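Local coordinates for uncharacterized protein (Bacteroides ovatus, PDB 3NQK) that is of unknown function but has a largely beta-sheet fold that combines an E-set-like family region with a BT_3044-like C-terminal family region, at residues N221-F224 with L230-K233; N182-D187 with A203-E208; Y172-G177 with E274-D279; K212-K217 with D279-G284. One frame throughout, in Å; residues are numbered along the deposited sequence.

Interaction 1 (N221-F224 with L230-K233); sequences NVHF and LDMK
Asn-221 pairs with Lys-233 through two backbone bonds, its N reaching Lys-233 O at 2.8 Å and its O receiving Lys-233 N. Its amide turns to Asp-235, where ND2 finds a carboxylate acceptor. Val-222 is next, a non-hydrogen-bonded position opposite Met-232, a selenomethionine; their side chains run alongside, CG2 of Val-222 lying 4.1 Å from CG of Met-232. The other branch, CG1, is anti to the backbone N (chi1 178°) and leans diagonally across the strand pair to Leu-230 CG. His-223 restores the hydrogen-bonded pattern with Asp-231, its N 2.9 Å from Asp-231 O. On that face imidazole and carboxylate stand side by side with planes 18° apart, CD2 near OD2, while ND1 bonds Ser-198 of strand 198-202, the other sheet neighbour of 219-224. Phe-224 closes the ladder: Leu-230 CD1 sits over one ring face, 3.6 Å from the centroid, a CH-pi contact. Tyr-160 stacks with the same ring and Tyr-251 meets it edge-to-face. Val-222, Phe-224, Leu-230 and Met-232 share the apolar face packed on strands 244-257 and 264-279, and Asn-221, His-223, Asp-231 and Lys-233 the polar one. This two-faced ladder, its strands at 168°, is the antiparallel pairing of a beta hairpin.

Interaction 2 (N182-D187 with A203-E208); sequences NARTTD and AGLINE
Leu-205 reaches across to Arg-184 and Thr-186, dividing its two methyls between them. Leu-205 CD2 lies 3.5 Å from Thr-186 CG2, and the two side chains run past each other in opposite senses. Leu-205 CD1 meets the edge of the guanidinium, in its plane, 3.8 Å from Arg-184 NH2 and equally close to NE; Arg-184 CB touches the same methyl. A bend at chi3 (25°) brings the guanidinium edge beside CD1. In Thr-186, OG1 is anti to the backbone N (chi1 -168°), which leaves CG2 between N and the carbonyl carbon, where it meets Leu-205 CD2. Behind this first shell, Leu-205 rests on Met-169 and Val-171 of strand 169-175, and Arg-184 is tied to Val-171 by backbone bonding. The leucine is carried by a type II' beta turn from Ala-203 to Ile-206, with Gly-204 at positive phi and Ile-206 N bonded to Ala-203 O at 3.1 Å. Tyr-275 OH of strand 264-279 bonds Gly-204 N, and Arg-189 of strand 188-193 bonds Ile-206 O. Dispersion thus joins the turn to the end of strand 178-184 and the loop that follows: one leucine methyl meets a threonine methyl, the other the edge of a cationic group, without a polar bond between the segments.

Interaction 3 (Y172-G177 with E274-D279); sequences YTYING and EYDFQD
Tyr-174 and Asp-276 touch through a phenol and a carboxylate, and this pair carries the whole contact. The hydroxyl faces both oxygens in a weak hydrogen bond, with Tyr-174 OH 2.8 Å from Asp-276 OD2 and 3.0 Å from OD1. The ring comes in edge first, OD1 lying near its plane beside CE1, whereas the carboxylate is turned almost perpendicular to it, 78° between the planes. Both side chains reach across strand 292-307, which lies between the two strands in the sheet and carries Arg-295 and Lys-293, and they cross at about a right angle. For Tyr-174, a CG anti to the carbonyl carbon (chi1 -84°) swings the long ring over the gap between backbones, whose nearest CA atoms, those of Tyr-174 and Gln-278, remain 9.6 Å apart. At its inner end the pair is bound into a charged group. Arg-295 forms a salt bridge from NE to Asp-276 OD1 and another from NH1 to Glu-274 OE2, while its NH2 makes a weak bond to the tyrosine hydroxyl. Away from it the hairpin turn opens to solvent, with Ile-175, Asn-176 and Gly-177 exposed; closer in, Lys-293 makes a cation-pi contact with the Tyr-174 ring. With its carboxylate buried and paired to an arginine that also holds Glu-274, Asp-276 is probably kept ionised, and the phenol would probably be polarised by those charges.

Interaction 4 (K212-K217 with D279-G284); sequences KDMRKK and DFTYGG
Met-214, a selenomethionine, lies along Thr-281, the two side chains running antiparallel alongside one another. Its CG is 3.8 Å from Thr-281 CG2 and almost as near CB, and SE follows past the same CB. The chain reaches out straight past CG, which carries CE onward to the backbone of Gly-284, close to that residue's carbonyl. The residue adopts two conformations, so the approach of CE to Gly-284 is doubtful. Three residues on, in the 3-10 segment, Lys-217 brings its aliphatic CD to the edge of the Phe-280 ring, near the ring plane, 3.9 Å from CZ. The lysine crosses the aromatic side chain at about a right angle, and its bend at chi4 (-51°) turns NZ off toward Glu-240 and Asp-236, both long, weak ion pairs. Thr-281 CG2 also rests over one face of Phe-280, linking the two parts of the contact through a residue that neighbours the ring in sequence.

The receiving loop is well braced. Asp-279 OD1 accepts from Thr-281 N at 2.9 Å and nearly straight, 171° at the hydrogen, making an Asx turn; a type I beta turn runs on from Thr-281 to Gly-284. Tyr-218 OH bonds both Thr-281 OG1 and Phe-280 N, and its ring meets that of Phe-280. The contact therefore sets the short helix 212-215 and the 3-10 turn after it, just ahead of strand 219-224, against the loop that leaves strand 264-279 and leads to strand 292-307.

Overall arrangement
The four contacts, all in the C-terminal part of the chain, differ in chemistry with their place. Interaction 1 is the regular one, a backbone-bonded hairpin with an apolar face, and it meets interaction 3 where Met-232 packs on Tyr-275. Interaction 3 is partly buried and depends on a polar side-chain pair backed by arginine. The other two lie at the surface: interaction 2 sets a leucine of a turn on a strand end and the loop after it, interaction 4 a short helix on a loop, both by van der Waals touch. Strand 264-279 ties three together: interactions 3 and 4 share Asp-279, while Tyr-275 bonds Gly-204 of interaction 2. Helix 212-215 leads, through a short 3-10 segment, into the first strand of interaction 1.

Interaction 1 (N221-F224 with L230-K233)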
loop_
_atom_site.group_PDB
_atom_site.type_symbol
_atom_site.label_atom_id
_atom_site.label_comp_id
_atom_site.label_asym_id
_atom_site.label_seq_id
_atom_site.Cartn_x
_atom_site.Cartn_y
_atom_site.Cartn_z
ATOM N N ASN A 221 31.503 8.013 5.491
ATOM C CA ASN A 221 30.297 7.776 6.271
ATOM C C ASN A 221 29.673 9.095 6.671
ATOM O O ASN A 221 30.367 10.003 7.123
ATOM C CB ASN A 221 30.609 6.948 7.520
ATOM C CG ASN A 221 31.060 5.532 7.188
ATOM O OD1 ASN A 221 30.493 4.877 6.317
ATOM N ND2 ASN A 221 32.096 5.060 7.881
ATOM N N VAL A 222 28.364 9.200 6.506
ATOM C CA VAL A 222 27.654 10.437 6.766
ATOM C C VAL A 222 26.469 10.194 7.685
ATOM O O VAL A 222 25.559 9.445 7.349
ATOM C CB VAL A 222 27.152 11.036 5.464
ATOM C CG1 VAL A 222 26.376 12.310 5.723
ATOM C CG2 VAL A 222 28.312 11.295 4.539
ATOM N N HIS A 223 26.466 10.837 8.837
ATOM C CA HIS A 223 25.405 10.619 9.813
ATOM C C HIS A 223 24.577 11.875 9.976
ATOM O O HIS A 223 25.119 12.971 10.170
ATOM C CB HIS A 223 26.003 10.188 11.146
ATOM C CG HIS A 223 25.007 10.087 12.254
ATOM N ND1 HIS A 223 24.010 9.137 12.273
ATOM C CD2 HIS A 223 24.898 10.771 13.415
ATOM C CE1 HIS A 223 23.304 9.268 13.381
ATOM N NE2 HIS A 223 23.821 10.255 14.089
ATOM N N PHE A 224 23.262 11.728 9.870
ATOM C CA PHE A 224 22.361 12.868 9.971
ATOM C C PHE A 224 21.931 13.075 11.407
ATOM O O PHE A 224 21.295 12.222 11.988
ATOM C CB PHE A 224 21.144 12.652 9.092
ATOM C CG PHE A 224 21.434 12.729 7.649
ATOM C CD1 PHE A 224 22.026 11.683 7.000
ATOM C CD2 PHE A 224 21.108 13.849 6.929
ATOM C CE1 PHE A 224 22.303 11.753 5.653
ATOM C CE2 PHE A 224 21.366 13.918 5.555
ATOM C CZ PHE A 224 21.955 12.884 4.930
ATOM N N LEU A 230 25.706 17.385 9.911
ATOM C CA LEU A 230 26.194 16.047 9.615
ATOM C C LEU A 230 27.509 15.749 10.354
ATOM O O LEU A 230 28.279 16.656 10.674
ATOM C CB LEU A 230 26.479 15.889 8.124
ATOM C CG LEU A 230 25.382 15.948 7.050
ATOM C CD1 LEU A 230 24.134 15.139 7.460
ATOM C CD2 LEU A 230 25.039 17.344 6.765
ATOM N N ASP A 231 27.735 14.476 10.650
ATOM C CA ASP A 231 29.067 13.984 10.898
ATOM C C ASP A 231 29.491 13.399 9.558
ATOM O O ASP A 231 28.683 12.776 8.880
ATOM C CB ASP A 231 29.086 12.872 11.948
ATOM C CG ASP A 231 28.677 13.348 13.333
ATOM O OD1 ASP A 231 29.110 14.448 13.748
ATOM O OD2 ASP A 231 27.974 12.576 14.035
HETATM N N MSE A 232 30.722 13.665 9.143
HETATM C CA MSE A 232 31.283 13.041 7.950
HETATM C C MSE A 232 32.659 12.563 8.287
HETATM O O MSE A 232 33.495 13.344 8.695
HETATM C CB MSE A 232 31.380 14.036 6.807
HETATM C CG MSE A 232 30.065 14.533 6.287
HETATM SE SE MSE A 232 30.283 15.579 4.659
HETATM C CE MSE A 232 31.262 14.314 3.604
ATOM N N LYS A 233 32.907 11.279 8.107
ATOM C CA LYS A 233 34.211 10.714 8.426
ATOM C C LYS A 233 34.527 9.574 7.487
ATOM O O LYS A 233 33.639 8.837 7.092
ATOM C CB LYS A 233 34.217 10.223 9.862
ATOM C CG LYS A 233 35.604 9.956 10.426
ATOM C CD LYS A 233 35.530 9.393 11.862
ATOM C CE LYS A 233 36.923 9.023 12.393
ATOM N NZ LYS A 233 36.866 8.416 13.756
#

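Interaction 2 (N182-D187 with A203-E208)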
loop_
_atom_site.group_PDB
_atom_site.type_symbol
_atom_site.label_atom_id
_atom_site.label_comp_id
_atom_site.label_asym_id
_atom_site.label_seq_id
_atom_site.Cartn_x
_atom_site.Cartn_y
_atom_site.Cartn_z
ATOM N N ASN A 182 39.911 25.803 -12.070
ATOM C CA ASN A 182 39.009 24.929 -12.847
ATOM C C ASN A 182 38.499 23.799 -11.989
ATOM O O ASN A 182 39.261 23.195 -11.240
ATOM C CB ASN A 182 39.742 24.316 -14.061
ATOM C CG ASN A 182 40.103 25.352 -15.134
ATOM O OD1 ASN A 182 39.223 25.983 -15.728
ATOM N ND2 ASN A 182 41.408 25.469 -15.437
ATOM N N ALA A 183 37.232 23.459 -12.142
ATOM C CA ALA A 183 36.644 22.388 -11.362
ATOM C C ALA A 183 35.911 21.433 -12.252
ATOM O O ALA A 183 35.376 21.820 -13.300
ATOM C CB ALA A 183 35.702 22.951 -10.321
ATOM N N ARG A 184 35.889 20.172 -11.833
ATOM C CA ARG A 184 35.170 19.132 -12.523
ATOM C C ARG A 184 33.876 18.829 -11.773
ATOM O O ARG A 184 33.771 19.085 -10.561
ATOM C CB ARG A 184 36.027 17.882 -12.607
ATOM C CG ARG A 184 37.000 17.858 -13.811
ATOM C CD ARG A 184 38.170 16.860 -13.609
ATOM N NE ARG A 184 37.838 15.782 -12.677
ATOM C CZ ARG A 184 38.719 14.910 -12.194
ATOM N NH1 ARG A 184 39.986 14.935 -12.609
ATOM N NH2 ARG A 184 38.332 13.998 -11.309
ATOM N N THR A 185 32.881 18.308 -12.494
ATOM C CA THR A 185 31.600 17.934 -11.889
ATOM C C THR A 185 31.020 16.730 -12.591
ATOM O O THR A 185 31.384 16.423 -13.731
ATOM C CB THR A 185 30.564 19.074 -11.987
ATOM O OG1 THR A 185 30.194 19.275 -13.351
ATOM C CG2 THR A 185 31.115 20.337 -11.451
ATOM N N THR A 186 30.129 16.035 -11.902
ATOM C CA THR A 186 29.343 14.958 -12.509
ATOM C C THR A 186 27.883 15.200 -12.167
ATOM O O THR A 186 27.573 16.033 -11.342
ATOM C CB THR A 186 29.768 13.577 -12.009
ATOM O OG1 THR A 186 29.171 12.571 -12.830
ATOM C CG2 THR A 186 29.349 13.372 -10.567
ATOM N N ASP A 187 26.988 14.480 -12.797
ATOM C CA ASP A 187 25.579 14.785 -12.635
ATOM C C ASP A 187 24.922 14.126 -11.398
ATOM O O ASP A 187 23.942 14.625 -10.903
ATOM C CB ASP A 187 24.790 14.477 -13.936
ATOM C CG ASP A 187 24.969 13.057 -14.412
ATOM O OD1 ASP A 187 25.537 12.232 -13.652
ATOM O OD2 ASP A 187 24.555 12.767 -15.570
ATOM N N ALA A 203 34.220 9.161 -2.125
ATOM C CA ALA A 203 34.834 10.472 -2.200
ATOM C C ALA A 203 34.862 11.066 -3.618
ATOM O O ALA A 203 35.189 10.376 -4.607
ATOM C CB ALA A 203 36.263 10.398 -1.651
ATOM N N GLY A 204 34.564 12.354 -3.699
ATOM C CA GLY A 204 34.733 13.107 -4.923
ATOM C C GLY A 204 34.103 12.466 -6.118
ATOM O O GLY A 204 32.923 12.147 -6.102
ATOM N N LEU A 205 34.904 12.268 -7.162
ATOM C CA LEU A 205 34.413 11.703 -8.418
ATOM C C LEU A 205 34.916 10.274 -8.634
ATOM O O LEU A 205 34.823 9.740 -9.732
ATOM C CB LEU A 205 34.820 12.594 -9.595
ATOM C CG LEU A 205 34.166 13.989 -9.636
ATOM C CD1 LEU A 205 34.623 14.758 -10.873
ATOM C CD2 LEU A 205 32.661 13.874 -9.628
ATOM N N ILE A 206 35.389 9.644 -7.563
ATOM C CA ILE A 206 35.843 8.257 -7.627
ATOM C C ILE A 206 34.784 7.381 -8.300
ATOM O O ILE A 206 33.581 7.463 -7.973
ATOM C CB ILE A 206 36.135 7.708 -6.218
ATOM C CG1 ILE A 206 37.433 8.313 -5.666
ATOM C CG2 ILE A 206 36.220 6.190 -6.227
ATOM C CD1 ILE A 206 38.651 7.967 -6.439
ATOM N N ASN A 207 35.226 6.552 -9.248
ATOM C CA ASN A 207 34.327 5.681 -9.985
ATOM C C ASN A 207 33.663 4.666 -9.064
ATOM O O ASN A 207 34.337 3.840 -8.445
ATOM C CB ASN A 207 35.084 4.963 -11.100
ATOM C CG ASN A 207 34.152 4.347 -12.151
ATOM O OD1 ASN A 207 33.130 3.713 -11.829
ATOM N ND2 ASN A 207 34.504 4.522 -13.394
ATOM N N GLU A 208 32.329 4.694 -9.036
ATOM C CA GLU A 208 31.537 3.819 -8.157
ATOM C C GLU A 208 31.552 2.361 -8.619
ATOM O O GLU A 208 31.035 1.493 -7.926
ATOM C CB GLU A 208 30.072 4.338 -8.057
ATOM C CG GLU A 208 29.981 5.831 -7.580
ATOM C CD GLU A 208 28.543 6.367 -7.439
ATOM O OE1 GLU A 208 27.649 5.893 -8.154
ATOM O OE2 GLU A 208 28.336 7.301 -6.624
#

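Interaction 3 (Y172-G177 with E274-D279)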
loop_
_atom_site.group_PDB
_atom_site.type_symbol
_atom_site.label_atom_id
_atom_site.label_comp_id
_atom_site.label_asym_id
_atom_site.label_seq_id
_atom_site.Cartn_x
_atom_site.Cartn_y
_atom_site.Cartn_z
ATOM N N TYR A 172 37.979 20.296 -7.279
ATOM C CA TYR A 172 39.173 20.998 -7.744
ATOM C C TYR A 172 40.417 20.160 -7.516
ATOM O O TYR A 172 40.591 19.582 -6.450
ATOM C CB TYR A 172 39.335 22.307 -6.988
ATOM C CG TYR A 172 38.122 23.226 -7.020
ATOM C CD1 TYR A 172 37.116 23.114 -6.064
ATOM C CD2 TYR A 172 38.027 24.260 -7.959
ATOM C CE1 TYR A 172 36.032 23.986 -6.053
ATOM C CE2 TYR A 172 36.942 25.126 -7.964
ATOM C CZ TYR A 172 35.946 24.983 -7.004
ATOM O OH TYR A 172 34.869 25.831 -7.002
ATOM N N THR A 173 41.307 20.149 -8.500
ATOM C CA THR A 173 42.580 19.455 -8.381
ATOM C C THR A 173 43.615 20.351 -7.744
ATOM O O THR A 173 43.785 21.451 -8.159
ATOM C CB THR A 173 43.121 19.087 -9.758
ATOM O OG1 THR A 173 42.200 18.236 -10.421
ATOM C CG2 THR A 173 44.461 18.393 -9.640
ATOM N N TYR A 174 44.337 19.859 -6.764
ATOM C CA TYR A 174 45.463 20.619 -6.232
ATOM C C TYR A 174 46.580 20.651 -7.248
ATOM O O TYR A 174 47.073 19.605 -7.683
ATOM C CB TYR A 174 45.987 20.007 -4.938
ATOM C CG TYR A 174 45.241 20.437 -3.693
ATOM C CD1 TYR A 174 43.954 19.978 -3.435
ATOM C CD2 TYR A 174 45.845 21.245 -2.746
ATOM C CE1 TYR A 174 43.274 20.344 -2.274
ATOM C CE2 TYR A 174 45.174 21.615 -1.578
ATOM C CZ TYR A 174 43.892 21.156 -1.352
ATOM O OH TYR A 174 43.235 21.515 -0.212
ATOM N N ILE A 175 46.956 21.859 -7.646
ATOM C CA ILE A 175 48.094 22.077 -8.521
ATOM C C ILE A 175 49.069 23.030 -7.810
ATOM O O ILE A 175 48.713 24.175 -7.502
ATOM C CB ILE A 175 47.659 22.710 -9.848
ATOM C CG1 ILE A 175 46.740 21.770 -10.613
ATOM C CG2 ILE A 175 48.867 23.058 -10.694
ATOM C CD1 ILE A 175 46.343 22.301 -12.000
ATOM N N ASN A 176 50.284 22.556 -7.549
ATOM C CA ASN A 176 51.287 23.350 -6.811
ATOM C C ASN A 176 50.811 23.719 -5.410
ATOM O O ASN A 176 50.923 24.879 -4.998
ATOM C CB ASN A 176 51.648 24.651 -7.567
ATOM C CG ASN A 176 52.166 24.396 -8.970
ATOM O OD1 ASN A 176 51.819 25.125 -9.907
ATOM N ND2 ASN A 176 53.003 23.349 -9.130
ATOM N N GLY A 177 50.218 22.759 -4.707
ATOM C CA GLY A 177 49.836 22.960 -3.301
ATOM C C GLY A 177 48.576 23.795 -3.049
ATOM O O GLY A 177 48.183 23.983 -1.901
ATOM N N GLU A 274 32.288 20.363 2.492
ATOM C CA GLU A 274 33.534 20.713 1.862
ATOM C C GLU A 274 34.617 19.882 2.485
ATOM O O GLU A 274 34.695 19.794 3.691
ATOM C CB GLU A 274 33.822 22.193 2.061
ATOM C CG GLU A 274 35.156 22.669 1.449
ATOM C CD GLU A 274 35.278 24.210 1.394
ATOM O OE1 GLU A 274 34.604 24.908 2.208
ATOM O OE2 GLU A 274 36.041 24.708 0.536
ATOM N N TYR A 275 35.427 19.220 1.667
ATOM C CA TYR A 275 36.514 18.379 2.205
ATOM C C TYR A 275 37.661 18.191 1.237
ATOM O O TYR A 275 37.554 18.494 0.056
ATOM C CB TYR A 275 35.974 17.005 2.627
ATOM C CG TYR A 275 35.359 16.170 1.496
ATOM C CD1 TYR A 275 36.149 15.432 0.633
ATOM C CD2 TYR A 275 33.986 16.070 1.360
ATOM C CE1 TYR A 275 35.570 14.644 -0.389
ATOM C CE2 TYR A 275 33.407 15.304 0.366
ATOM C CZ TYR A 275 34.195 14.587 -0.503
ATOM O OH TYR A 275 33.581 13.811 -1.495
ATOM N N ASP A 276 38.763 17.681 1.758
ATOM C CA ASP A 276 39.897 17.303 0.942
ATOM C C ASP A 276 40.042 15.814 0.987
ATOM O O ASP A 276 39.709 15.192 2.001
ATOM C CB ASP A 276 41.195 17.912 1.496
ATOM C CG ASP A 276 41.346 19.381 1.180
ATOM O OD1 ASP A 276 40.765 19.848 0.174
ATOM O OD2 ASP A 276 42.104 20.060 1.920
ATOM N N PHE A 277 40.586 15.239 -0.090
ATOM C CA PHE A 277 41.031 13.844 -0.088
ATOM C C PHE A 277 41.990 13.602 -1.221
ATOM O O PHE A 277 42.193 14.461 -2.066
ATOM C CB PHE A 277 39.857 12.895 -0.189
ATOM C CG PHE A 277 39.394 12.647 -1.582
ATOM C CD1 PHE A 277 38.588 13.565 -2.232
ATOM C CD2 PHE A 277 39.695 11.454 -2.221
ATOM C CE1 PHE A 277 38.125 13.321 -3.527
ATOM C CE2 PHE A 277 39.246 11.207 -3.523
ATOM C CZ PHE A 277 38.461 12.139 -4.169
ATOM N N GLN A 278 42.603 12.433 -1.224
ATOM C CA GLN A 278 43.585 12.067 -2.251
ATOM C C GLN A 278 43.172 10.800 -2.922
ATOM O O GLN A 278 42.681 9.878 -2.260
ATOM C CB GLN A 278 44.956 11.841 -1.619
ATOM C CG GLN A 278 45.499 13.030 -0.913
ATOM C CD GLN A 278 46.938 12.844 -0.469
ATOM O OE1 GLN A 278 47.437 11.704 -0.337
ATOM N NE2 GLN A 278 47.616 13.950 -0.236
ATOM N N ASP A 279 43.421 10.722 -4.233
ATOM C CA ASP A 279 43.189 9.508 -5.002
ATOM C C ASP A 279 44.530 8.903 -5.227
ATOM O O ASP A 279 45.398 9.519 -5.826
ATOM C CB ASP A 279 42.495 9.829 -6.340
ATOM C CG ASP A 279 42.378 8.607 -7.267
ATOM O OD1 ASP A 279 43.062 7.599 -7.022
ATOM O OD2 ASP A 279 41.642 8.692 -8.274
#

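Interaction 4 (K212-K217 with D279-G284)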
loop_
_atom_site.group_PDB
_atom_site.type_symbol
_atom_site.label_atom_id
_atom_site.label_comp_id
_atom_site.label_asym_id
_atom_site.label_seq_id
_atom_site.Cartn_x
_atom_site.Cartn_y
_atom_site.Cartn_z
ATOM N N LYS A 212 36.795 -3.291 -6.468
ATOM C CA LYS A 212 36.207 -3.222 -5.110
ATOM C C LYS A 212 37.239 -3.021 -4.029
ATOM O O LYS A 212 37.045 -2.220 -3.135
ATOM C CB LYS A 212 35.392 -4.481 -4.802
ATOM C CG LYS A 212 34.029 -4.556 -5.531
ATOM C CD LYS A 212 33.400 -5.963 -5.410
ATOM C CE LYS A 212 32.156 -6.105 -6.284
ATOM N NZ LYS A 212 31.780 -7.545 -6.495
ATOM N N ASP A 213 38.334 -3.756 -4.097
ATOM C CA ASP A 213 39.365 -3.659 -3.054
ATOM C C ASP A 213 39.856 -2.221 -2.866
ATOM O O ASP A 213 40.226 -1.820 -1.757
ATOM C CB ASP A 213 40.548 -4.580 -3.365
ATOM C CG ASP A 213 40.303 -6.002 -2.936
ATOM O OD1 ASP A 213 39.497 -6.215 -1.989
ATOM O OD2 ASP A 213 40.947 -6.909 -3.511
HETATM N N MSE A 214 39.838 -1.453 -3.935
HETATM C CA MSE A 214 40.268 -0.071 -3.877
HETATM C C MSE A 214 39.123 0.880 -3.609
HETATM O O MSE A 214 39.264 1.835 -2.837
HETATM C CB MSE A 214 40.950 0.304 -5.168
HETATM C CG MSE A 214 42.344 -0.182 -5.226
HETATM SE SE MSE A 214 42.915 -0.526 -6.974
HETATM C CE MSE A 214 44.837 -0.541 -6.589
ATOM N N ARG A 215 37.964 0.614 -4.191
ATOM C CA ARG A 215 36.866 1.570 -4.030
ATOM C C ARG A 215 36.405 1.676 -2.567
ATOM O O ARG A 215 36.048 2.751 -2.114
ATOM C CB ARG A 215 35.693 1.306 -5.019
ATOM C CG ARG A 215 34.505 0.637 -4.464
ATOM C CD ARG A 215 33.294 0.775 -5.419
ATOM N NE ARG A 215 33.394 -0.100 -6.601
ATOM C CZ ARG A 215 32.523 -1.070 -6.915
ATOM N NH1 ARG A 215 31.445 -1.294 -6.164
ATOM N NH2 ARG A 215 32.707 -1.783 -8.016
ATOM N N LYS A 216 36.520 0.598 -1.811
ATOM C CA LYS A 216 36.085 0.632 -0.429
ATOM C C LYS A 216 36.893 1.647 0.366
ATOM O O LYS A 216 36.401 2.228 1.325
ATOM C CB LYS A 216 36.144 -0.782 0.236
ATOM C CG LYS A 216 37.546 -1.399 0.438
ATOM C CD LYS A 216 37.440 -2.797 1.188
ATOM C CE LYS A 216 38.767 -3.612 1.124
ATOM N N LYS A 217 38.099 1.919 -0.085
ATOM C CA LYS A 217 38.974 2.824 0.631
ATOM C C LYS A 217 38.514 4.282 0.587
ATOM O O LYS A 217 38.875 5.055 1.439
ATOM C CB LYS A 217 40.417 2.669 0.123
ATOM C CG LYS A 217 41.079 1.347 0.636
ATOM C CD LYS A 217 42.505 1.131 0.130
ATOM C CE LYS A 217 43.178 -0.067 0.856
ATOM N NZ LYS A 217 43.067 0.048 2.374
ATOM N N ASP A 279 43.421 10.722 -4.233
ATOM C CA ASP A 279 43.189 9.508 -5.002
ATOM C C ASP A 279 44.530 8.903 -5.227
ATOM O O ASP A 279 45.398 9.519 -5.826
ATOM C CB ASP A 279 42.495 9.829 -6.340
ATOM C CG ASP A 279 42.378 8.607 -7.267
ATOM O OD1 ASP A 279 43.062 7.599 -7.022
ATOM O OD2 ASP A 279 41.642 8.692 -8.274
ATOM N N PHE A 280 44.723 7.701 -4.708
ATOM C CA PHE A 280 46.028 7.064 -4.740
ATOM C C PHE A 280 45.967 5.696 -5.402
ATOM O O PHE A 280 46.862 4.873 -5.222
ATOM C CB PHE A 280 46.560 6.931 -3.324
ATOM C CG PHE A 280 45.698 6.101 -2.436
ATOM C CD1 PHE A 280 44.588 6.645 -1.827
ATOM C CD2 PHE A 280 45.990 4.766 -2.214
ATOM C CE1 PHE A 280 43.790 5.882 -1.007
ATOM C CE2 PHE A 280 45.192 3.993 -1.393
ATOM C CZ PHE A 280 44.092 4.553 -0.788
ATOM N N THR A 281 44.931 5.473 -6.201
ATOM C CA THR A 281 44.720 4.183 -6.828
ATOM C C THR A 281 44.408 4.312 -8.312
ATOM O O THR A 281 43.961 3.370 -8.931
ATOM C CB THR A 281 43.555 3.449 -6.145
ATOM O OG1 THR A 281 42.342 4.208 -6.295
ATOM C CG2 THR A 281 43.844 3.273 -4.697
ATOM N N TYR A 282 44.689 5.470 -8.883
ATOM C CA TYR A 282 44.312 5.745 -10.280
ATOM C C TYR A 282 45.234 5.021 -11.277
ATOM O O TYR A 282 44.918 4.916 -12.465
ATOM C CB TYR A 282 44.288 7.273 -10.554
ATOM C CG TYR A 282 45.622 7.965 -10.341
ATOM C CD1 TYR A 282 46.566 8.014 -11.346
ATOM C CD2 TYR A 282 45.927 8.569 -9.135
ATOM C CE1 TYR A 282 47.776 8.651 -11.160
ATOM C CE2 TYR A 282 47.128 9.205 -8.943
ATOM C CZ TYR A 282 48.056 9.229 -9.959
ATOM O OH TYR A 282 49.280 9.831 -9.766
ATOM N N GLY A 283 46.346 4.494 -10.782
ATOM C CA GLY A 283 47.303 3.791 -11.632
ATOM C C GLY A 283 46.962 2.333 -11.819
ATOM O O GLY A 283 47.561 1.647 -12.648
ATOM N N GLY A 284 45.992 1.857 -11.055
ATOM C CA GLY A 284 45.604 0.470 -11.108
ATOM C C GLY A 284 46.039 -0.266 -9.865
ATOM O O GLY A 284 46.751 0.290 -9.001
#